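Local coordinates for protein endo-pectate lyase (Erwinia chrysanthemi, PDB 3B4N) that probably cleaves polygalacturonate and methyl-esterified pectins from within the chain by calcium-dependent elimination, leaving unsaturated galacturonosyl ends, at residues A[22-27]-A[33-38]; A[89-92]-A[96-99]; A[279-284]-A[289-294]. All blocks are in the same frame, centred on the assembly; numbering follows the deposited sequence.

Contacts 1 and 2 are antiparallel hairpins of the N-terminal all-beta part and touch, with centres about 15 Å apart. T22 OG1 lies 3.2 Å from V98 O, a probable hydrogen bond that ties the edge of contact 1 to contact 2. Contact 3 belongs to the parallel beta-helix, on the other side of the chain's centre from contact 1; their centres are about 28 Å apart and their nearest atoms about 15 Å. Contact 2 is farther from it, about 35 Å between centres. Contact 1 comes nearest to the calcium site seen in the crystal, the S27 side chain about 14 Å from the ion, whereas contacts 2 and 3 lie away from the annotated sites.

Contact 1: residues A[22-27]-A[33-38]; sequences TTLMLS and NYLGWS. With EDO (1,2-ethanediol), chain G.
L24 and W37 meet on the face they share with L26 and L35. The tight part lies beside them, where W37 CB comes to 3.1 Å from T23 O; chi1 of 61° sets the indole between its own backbone N and carbonyl carbon. The CG of L24 stands anti to its backbone N (chi1 -180°), which carries CD1 across to the partner strand, 3.9 Å from W37 CB and 4.0 Å from W37 CE3, at a slant to the indole. L26 CD1 touches N33 CB and L35 CD2. V88 and Y86 of strand 85-92 and V103 of strand 97-104 close over this apolar face. The hairpin thus supplies two strands of a three-stranded sheet, with 72-75 the third, that packs on a four-stranded one, consistent with a fibronectin type III-like domain. Six backbone hydrogen bonds hold the strands together, as in M25 N to G36 O, 2.8 Å. The opposite face, with T23, M25, S27, Y34 and S38, is more polar and abuts the beta-helix. Here S27 O lies in the plane of the Y34 ring at its edge, 3.8 Å from CD2, while S27 OG bonds to E190 and Y34 OH to N274. Towards partly exposed T23 the packing gives way to a bound ethanediol, probably from the crystallisation liquor: O1 bonds to S38 OG at 2.8 Å, O2 lies 2.6 Å from T23 OG1, and D133 is another partner.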
loop_
_atom_site.group_PDB
_atom_site.type_symbol
_atom_site.label_atom_id
_atom_site.label_comp_id
_atom_site.label_asym_id
_atom_site.label_seq_id
_atom_site.Cartn_x
_atom_site.Cartn_y
_atom_site.Cartn_z
ATOM N N THR A 22 -3.830 -18.665 -5.030
ATOM C CA THR A 22 -4.236 -17.460 -4.327
ATOM C C THR A 22 -3.764 -17.592 -2.884
ATOM O O THR A 22 -3.988 -18.620 -2.252
ATOM C CB THR A 22 -5.771 -17.301 -4.323
ATOM O OG1 THR A 22 -6.251 -17.268 -5.672
ATOM C CG2 THR A 22 -6.179 -16.018 -3.608
ATOM N N THR A 23 -3.084 -16.564 -2.380
ATOM C CA THR A 23 -2.619 -16.557 -0.998
ATOM C C THR A 23 -3.330 -15.407 -0.298
ATOM O O THR A 23 -3.332 -14.270 -0.775
ATOM C CB THR A 23 -1.095 -16.359 -0.893
ATOM O OG1 THR A 23 -0.426 -17.488 -1.473
ATOM C CG2 THR A 23 -0.678 -16.225 0.568
ATOM N N LEU A 24 -3.944 -15.729 0.833
ATOM C CA LEU A 24 -4.708 -14.780 1.621
ATOM C C LEU A 24 -4.053 -14.459 2.959
ATOM O O LEU A 24 -3.442 -15.324 3.590
ATOM C CB LEU A 24 -6.101 -15.365 1.874
ATOM C CG LEU A 24 -7.098 -14.531 2.688
ATOM C CD1 LEU A 24 -7.388 -13.237 1.949
ATOM C CD2 LEU A 24 -8.400 -15.316 2.895
ATOM N N MET A 25 -4.167 -13.199 3.366
ATOM C CA MET A 25 -3.657 -12.746 4.656
ATOM C C MET A 25 -4.739 -11.909 5.314
ATOM O O MET A 25 -5.577 -11.307 4.640
ATOM C CB MET A 25 -2.388 -11.914 4.491
ATOM C CG MET A 25 -1.209 -12.729 4.006
ATOM S SD MET A 25 0.215 -11.687 3.703
ATOM C CE MET A 25 0.639 -11.279 5.289
ATOM N N LEU A 26 -4.703 -11.856 6.636
ATOM C CA LEU A 26 -5.686 -11.120 7.415
ATOM C C LEU A 26 -5.054 -10.122 8.375
ATOM O O LEU A 26 -3.993 -10.383 8.937
ATOM C CB LEU A 26 -6.508 -12.117 8.246
ATOM C CG LEU A 26 -7.241 -11.599 9.487
ATOM C CD1 LEU A 26 -8.411 -10.750 9.052
ATOM C CD2 LEU A 26 -7.716 -12.774 10.351
ATOM N N SER A 27 -5.709 -8.979 8.555
ATOM C CA SER A 27 -5.256 -7.992 9.535
ATOM C C SER A 27 -6.476 -7.375 10.209
ATOM O O SER A 27 -7.371 -6.867 9.548
ATOM C CB SER A 27 -4.421 -6.887 8.894
ATOM O OG SER A 27 -3.898 -6.045 9.914
ATOM N N ASN A 33 -12.143 -6.584 9.905
ATOM C CA ASN A 33 -11.158 -7.572 9.493
ATOM C C ASN A 33 -10.795 -7.244 8.061
ATOM O O ASN A 33 -11.657 -7.235 7.183
ATOM C CB ASN A 33 -11.736 -8.984 9.556
ATOM C CG ASN A 33 -11.944 -9.462 10.974
ATOM O OD1 ASN A 33 -12.855 -10.250 11.252
ATOM N ND2 ASN A 33 -11.086 -9.013 11.878
ATOM N N TYR A 34 -9.526 -6.940 7.830
ATOM C CA TYR A 34 -9.063 -6.627 6.487
ATOM C C TYR A 34 -8.420 -7.848 5.865
ATOM O O TYR A 34 -7.619 -8.539 6.501
ATOM C CB TYR A 34 -8.044 -5.486 6.513
ATOM C CG TYR A 34 -8.646 -4.132 6.785
ATOM C CD1 TYR A 34 -9.160 -3.355 5.755
ATOM C CD2 TYR A 34 -8.728 -3.644 8.086
ATOM C CE1 TYR A 34 -9.749 -2.110 6.016
ATOM C CE2 TYR A 34 -9.308 -2.415 8.357
ATOM C CZ TYR A 34 -9.816 -1.655 7.324
ATOM O OH TYR A 34 -10.394 -0.441 7.613
ATOM N N LEU A 35 -8.798 -8.123 4.624
ATOM C CA LEU A 35 -8.231 -9.236 3.886
ATOM C C LEU A 35 -7.392 -8.690 2.748
ATOM O O LEU A 35 -7.766 -7.715 2.098
ATOM C CB LEU A 35 -9.325 -10.112 3.285
ATOM C CG LEU A 35 -10.306 -10.762 4.252
ATOM C CD1 LEU A 35 -11.306 -11.610 3.458
ATOM C CD2 LEU A 35 -9.546 -11.622 5.250
ATOM N N GLY A 36 -6.258 -9.333 2.519
ATOM C CA GLY A 36 -5.389 -8.957 1.422
ATOM C C GLY A 36 -4.925 -10.251 0.782
ATOM O O GLY A 36 -4.507 -11.184 1.478
ATOM N N TRP A 37 -5.009 -10.343 -0.541
ATOM C CA TRP A 37 -4.558 -11.558 -1.194
ATOM C C TRP A 37 -3.805 -11.251 -2.464
ATOM O O TRP A 37 -3.859 -10.138 -2.986
ATOM C CB TRP A 37 -5.747 -12.479 -1.520
ATOM C CG TRP A 37 -6.777 -11.881 -2.455
ATOM C CD1 TRP A 37 -6.841 -12.023 -3.815
ATOM C CD2 TRP A 37 -7.866 -11.028 -2.090
ATOM N NE1 TRP A 37 -7.904 -11.309 -4.317
ATOM C CE2 TRP A 37 -8.551 -10.688 -3.280
ATOM C CE3 TRP A 37 -8.330 -10.517 -0.870
ATOM C CZ2 TRP A 37 -9.678 -9.855 -3.285
ATOM C CZ3 TRP A 37 -9.447 -9.689 -0.872
ATOM C CH2 TRP A 37 -10.109 -9.366 -2.074
ATOM N N SER A 38 -3.063 -12.243 -2.932
ATOM C CA SER A 38 -2.364 -12.130 -4.197
ATOM C C SER A 38 -2.804 -13.359 -4.976
ATOM O O SER A 38 -3.099 -14.406 -4.398
ATOM C CB SER A 38 -0.842 -12.141 -4.019
ATOM O OG SER A 38 -0.385 -13.380 -3.512
HETATM C C1 EDO G . -0.513 -16.334 -5.563
HETATM O O1 EDO G . -0.129 -14.871 -5.815
HETATM C C2 EDO G . 0.584 -17.172 -4.894
HETATM O O2 EDO G . 0.873 -16.535 -3.501
#

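Contact 2: residues A[89-92]-A[96-99]; sequences DVVS and AQVV
V90 and V98 form the centre of the first shell, exchanging two backbone hydrogen bonds of 2.9 Å each. V98 N meets V90 O at a slight tilt from the carbonyl plane, whereas V90 N approaches V98 O from well above that plane, 45° out of it. Their side chains stand together on one face, CB to CB 4.1 Å. On the other face D89 and Q97 cross diagonally with carboxylate and amide planes turned 82° apart. D89 OD1 is 2.6 Å from Q97 NE2, a short and doubtful approach whose poor angle rules out calling it a hydrogen bond. With Q97 CG anti to the carbonyl carbon, a single bend at chi2 brings the amide to D89. OE1 then sits beside V91 CG1, 3.9 Å away, the two side chains running alongside. At the turn, S92 N bonds to A96 O, and A96 N returns to S92 OG at 3.0 Å. The hydroxyl can do this because chi1 (76°) sets it between the backbone N and carbonyl carbon, where it also receives a weak bond from N94 N. These bonds close the three-residue loop between the strands. Farther out, strand 44-52 pairs with the opposite edge of strand 85-92 through E48, R46 and A45, V90 packs on V44 and Q47, and strand 97-104 forms one border of the four-stranded antiparallel sheet.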
loop_
_atom_site.group_PDB
_atom_site.type_symbol
_atom_site.label_atom_id
_atom_site.label_comp_id
_atom_site.label_asym_id
_atom_site.label_seq_id
_atom_site.Cartn_x
_atom_site.Cartn_y
_atom_site.Cartn_z
ATOM N N ASP A 89 -12.046 -16.799 -3.127
ATOM C CA ASP A 89 -12.148 -17.619 -4.322
ATOM C C ASP A 89 -11.979 -16.709 -5.537
ATOM O O ASP A 89 -12.822 -15.858 -5.806
ATOM C CB ASP A 89 -13.530 -18.281 -4.354
ATOM C CG ASP A 89 -13.705 -19.260 -5.503
ATOM O OD1 ASP A 89 -14.815 -19.838 -5.598
ATOM O OD2 ASP A 89 -12.763 -19.458 -6.299
ATOM N N VAL A 90 -10.873 -16.878 -6.251
ATOM C CA VAL A 90 -10.616 -16.097 -7.457
ATOM C C VAL A 90 -11.212 -16.931 -8.596
ATOM O O VAL A 90 -10.796 -18.065 -8.842
ATOM C CB VAL A 90 -9.102 -15.866 -7.639
ATOM C CG1 VAL A 90 -8.828 -15.186 -8.968
ATOM C CG2 VAL A 90 -8.581 -15.013 -6.494
ATOM N N VAL A 91 -12.216 -16.369 -9.263
ATOM C CA VAL A 91 -12.919 -17.064 -10.337
ATOM C C VAL A 91 -12.472 -16.568 -11.697
ATOM O O VAL A 91 -12.544 -15.379 -11.987
ATOM C CB VAL A 91 -14.444 -16.863 -10.199
ATOM C CG1 VAL A 91 -15.173 -17.658 -11.272
ATOM C CG2 VAL A 91 -14.904 -17.283 -8.807
ATOM N N SER A 92 -12.009 -17.490 -12.535
ATOM C CA SER A 92 -11.547 -17.124 -13.863
ATOM C C SER A 92 -12.714 -17.008 -14.832
ATOM O O SER A 92 -13.841 -17.398 -14.520
ATOM C CB SER A 92 -10.574 -18.179 -14.397
ATOM O OG SER A 92 -11.287 -19.334 -14.823
ATOM N N ALA A 96 -12.789 -21.514 -13.461
ATOM C CA ALA A 96 -11.792 -22.068 -12.558
ATOM C C ALA A 96 -11.977 -21.420 -11.194
ATOM O O ALA A 96 -12.175 -20.205 -11.100
ATOM C CB ALA A 96 -10.390 -21.798 -13.079
ATOM N N GLN A 97 -11.940 -22.235 -10.145
ATOM C CA GLN A 97 -12.074 -21.748 -8.775
ATOM C C GLN A 97 -10.689 -21.845 -8.164
ATOM O O GLN A 97 -10.201 -22.943 -7.874
ATOM C CB GLN A 97 -13.026 -22.631 -7.965
ATOM C CG GLN A 97 -14.357 -22.925 -8.626
ATOM C CD GLN A 97 -15.250 -21.709 -8.718
ATOM O OE1 GLN A 97 -15.550 -21.227 -9.810
ATOM N NE2 GLN A 97 -15.687 -21.205 -7.567
ATOM N N VAL A 98 -10.045 -20.702 -7.984
ATOM C CA VAL A 98 -8.711 -20.674 -7.409
ATOM C C VAL A 98 -8.904 -20.194 -5.975
ATOM O O VAL A 98 -8.917 -18.995 -5.696
ATOM C CB VAL A 98 -7.806 -19.714 -8.203
ATOM C CG1 VAL A 98 -6.360 -19.890 -7.788
ATOM C CG2 VAL A 98 -7.961 -19.986 -9.702
ATOM N N VAL A 99 -9.062 -21.153 -5.073
ATOM C CA VAL A 99 -9.321 -20.859 -3.675
ATOM C C VAL A 99 -8.077 -20.708 -2.835
ATOM O O VAL A 99 -7.155 -21.518 -2.903
ATOM C CB VAL A 99 -10.202 -21.953 -3.050
ATOM C CG1 VAL A 99 -10.607 -21.561 -1.647
ATOM C CG2 VAL A 99 -11.440 -22.167 -3.914
#

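Contact 3: residues A[279-284]-A[289-294]; sequences SIAGVN and DVATIS
N284 and D289 lie side by side, pointing the same way, at either end of the turn that joins the two segments, and the side-chain polar atoms of both have partners. N284 N donates to D289 OD2 at 2.8 Å, fairly straight, but meets the oxygen from above the carboxylate plane, 40° out of it. OD2 also bonds to S253 OG, and OD1 to the backbone N of R264, so the carboxylate is gripped from several residues; such a set of donors would be expected to stabilise its negative charge. Going back, D289 N to N284 O is only a weak bond of 3.4 Å. A water bridges the side chains: it accepts a hydrogen bond from N284 ND2 at 3.0 Å and lies 2.8 Å from D289 OD1, where its donation competes with other acceptors in reach. The N284 amide is held further by C254 O on ND2 and R252 on OD1. Away from this polar corner the contact is apolar. V283 CG1, anti to its carbonyl carbon (chi1 -65°), comes to 3.7 Å from A291 CB, and A281 CB touches I293 CD1 at 4.2 Å. No backbone ladder joins strands 281-284 and 290-293, whose short axes come no closer than 7.3 Å; each pairs with strands of the neighbouring coils, 246-253 and 309-313 for the first, 264-268 and 334-336 for the second. Two strands of one coil, on different sheets, thus meet through inward aliphatic side chains, as in a right-handed parallel beta-helix.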
loop_
_atom_site.group_PDB
_atom_site.type_symbol
_atom_site.label_atom_id
_atom_site.label_comp_id
_atom_site.label_asym_id
_atom_site.label_seq_id
_atom_site.Cartn_x
_atom_site.Cartn_y
_atom_site.Cartn_z
ATOM N N SER A 279 -2.960 14.483 3.382
ATOM C CA SER A 279 -3.020 14.776 1.952
ATOM C C SER A 279 -2.653 13.496 1.224
ATOM O O SER A 279 -2.153 12.556 1.837
ATOM C CB SER A 279 -2.054 15.902 1.563
ATOM O OG SER A 279 -0.717 15.564 1.860
ATOM N N ILE A 280 -2.894 13.446 -0.078
ATOM C CA ILE A 280 -2.590 12.237 -0.821
ATOM C C ILE A 280 -1.220 12.251 -1.504
ATOM O O ILE A 280 -0.379 11.395 -1.218
ATOM C CB ILE A 280 -3.700 11.953 -1.871
ATOM C CG1 ILE A 280 -5.050 11.783 -1.166
ATOM C CG2 ILE A 280 -3.370 10.697 -2.666
ATOM C CD1 ILE A 280 -5.107 10.611 -0.202
ATOM N N ALA A 281 -0.984 13.236 -2.364
ATOM C CA ALA A 281 0.260 13.312 -3.120
ATOM C C ALA A 281 0.894 14.686 -3.119
ATOM O O ALA A 281 0.199 15.698 -3.117
ATOM C CB ALA A 281 -0.006 12.894 -4.554
ATOM N N GLY A 282 2.223 14.698 -3.144
ATOM C CA GLY A 282 2.978 15.938 -3.186
ATOM C C GLY A 282 3.968 15.892 -4.338
ATOM O O GLY A 282 4.909 15.090 -4.326
ATOM N N VAL A 283 3.755 16.749 -5.332
ATOM C CA VAL A 283 4.618 16.814 -6.509
ATOM C C VAL A 283 5.468 18.074 -6.506
ATOM O O VAL A 283 5.028 19.127 -6.043
ATOM C CB VAL A 283 3.790 16.802 -7.838
ATOM C CG1 VAL A 283 3.067 15.473 -7.995
ATOM C CG2 VAL A 283 2.794 17.954 -7.861
ATOM N N ASN A 284 6.698 17.955 -6.997
ATOM C CA ASN A 284 7.571 19.128 -7.115
ATOM C C ASN A 284 7.319 19.580 -8.549
ATOM O O ASN A 284 7.886 19.022 -9.497
ATOM C CB ASN A 284 9.041 18.742 -6.949
ATOM C CG ASN A 284 9.343 18.198 -5.586
ATOM O OD1 ASN A 284 8.850 18.707 -4.577
ATOM N ND2 ASN A 284 10.170 17.160 -5.538
ATOM N N ASP A 289 7.416 16.791 -12.002
ATOM C CA ASP A 289 6.684 15.647 -11.454
ATOM C C ASP A 289 5.227 15.668 -11.887
ATOM O O ASP A 289 4.619 16.731 -12.011
ATOM C CB ASP A 289 6.665 15.672 -9.931
ATOM C CG ASP A 289 8.034 15.590 -9.305
ATOM O OD1 ASP A 289 9.049 15.340 -10.002
ATOM O OD2 ASP A 289 8.078 15.775 -8.078
ATOM N N VAL A 290 4.650 14.492 -12.089
ATOM C CA VAL A 290 3.239 14.429 -12.445
ATOM C C VAL A 290 2.559 13.293 -11.705
ATOM O O VAL A 290 3.024 12.151 -11.759
ATOM C CB VAL A 290 3.015 14.195 -13.946
ATOM C CG1 VAL A 290 1.502 14.231 -14.240
ATOM C CG2 VAL A 290 3.739 15.262 -14.763
ATOM N N ALA A 291 1.479 13.612 -10.998
ATOM C CA ALA A 291 0.699 12.607 -10.279
ATOM C C ALA A 291 -0.579 12.398 -11.076
ATOM O O ALA A 291 -1.322 13.340 -11.310
ATOM C CB ALA A 291 0.360 13.089 -8.883
ATOM N N THR A 292 -0.822 11.163 -11.499
ATOM C CA THR A 292 -2.015 10.817 -12.268
ATOM C C THR A 292 -2.829 9.924 -11.340
ATOM O O THR A 292 -2.429 8.799 -11.053
ATOM C CB THR A 292 -1.606 10.092 -13.560
ATOM O OG1 THR A 292 -0.797 10.980 -14.348
ATOM C CG2 THR A 292 -2.826 9.682 -14.367
ATOM N N ILE A 293 -3.975 10.435 -10.894
ATOM C CA ILE A 293 -4.814 9.755 -9.906
ATOM C C ILE A 293 -6.287 9.558 -10.259
ATOM O O ILE A 293 -6.958 10.492 -10.699
ATOM C CB ILE A 293 -4.789 10.556 -8.575
ATOM C CG1 ILE A 293 -3.357 10.688 -8.070
ATOM C CG2 ILE A 293 -5.672 9.897 -7.524
ATOM C CD1 ILE A 293 -3.219 11.641 -6.898
ATOM N N SER A 294 -6.783 8.344 -10.022
ATOM C CA SER A 294 -8.184 7.989 -10.227
ATOM C C SER A 294 -8.441 6.709 -9.435
ATOM O O SER A 294 -7.495 6.042 -8.999
ATOM C CB SER A 294 -8.500 7.779 -11.717
ATOM O OG SER A 294 -7.767 6.704 -12.281
HETATM O O HOH W 1 11.083 15.919 -8.148
#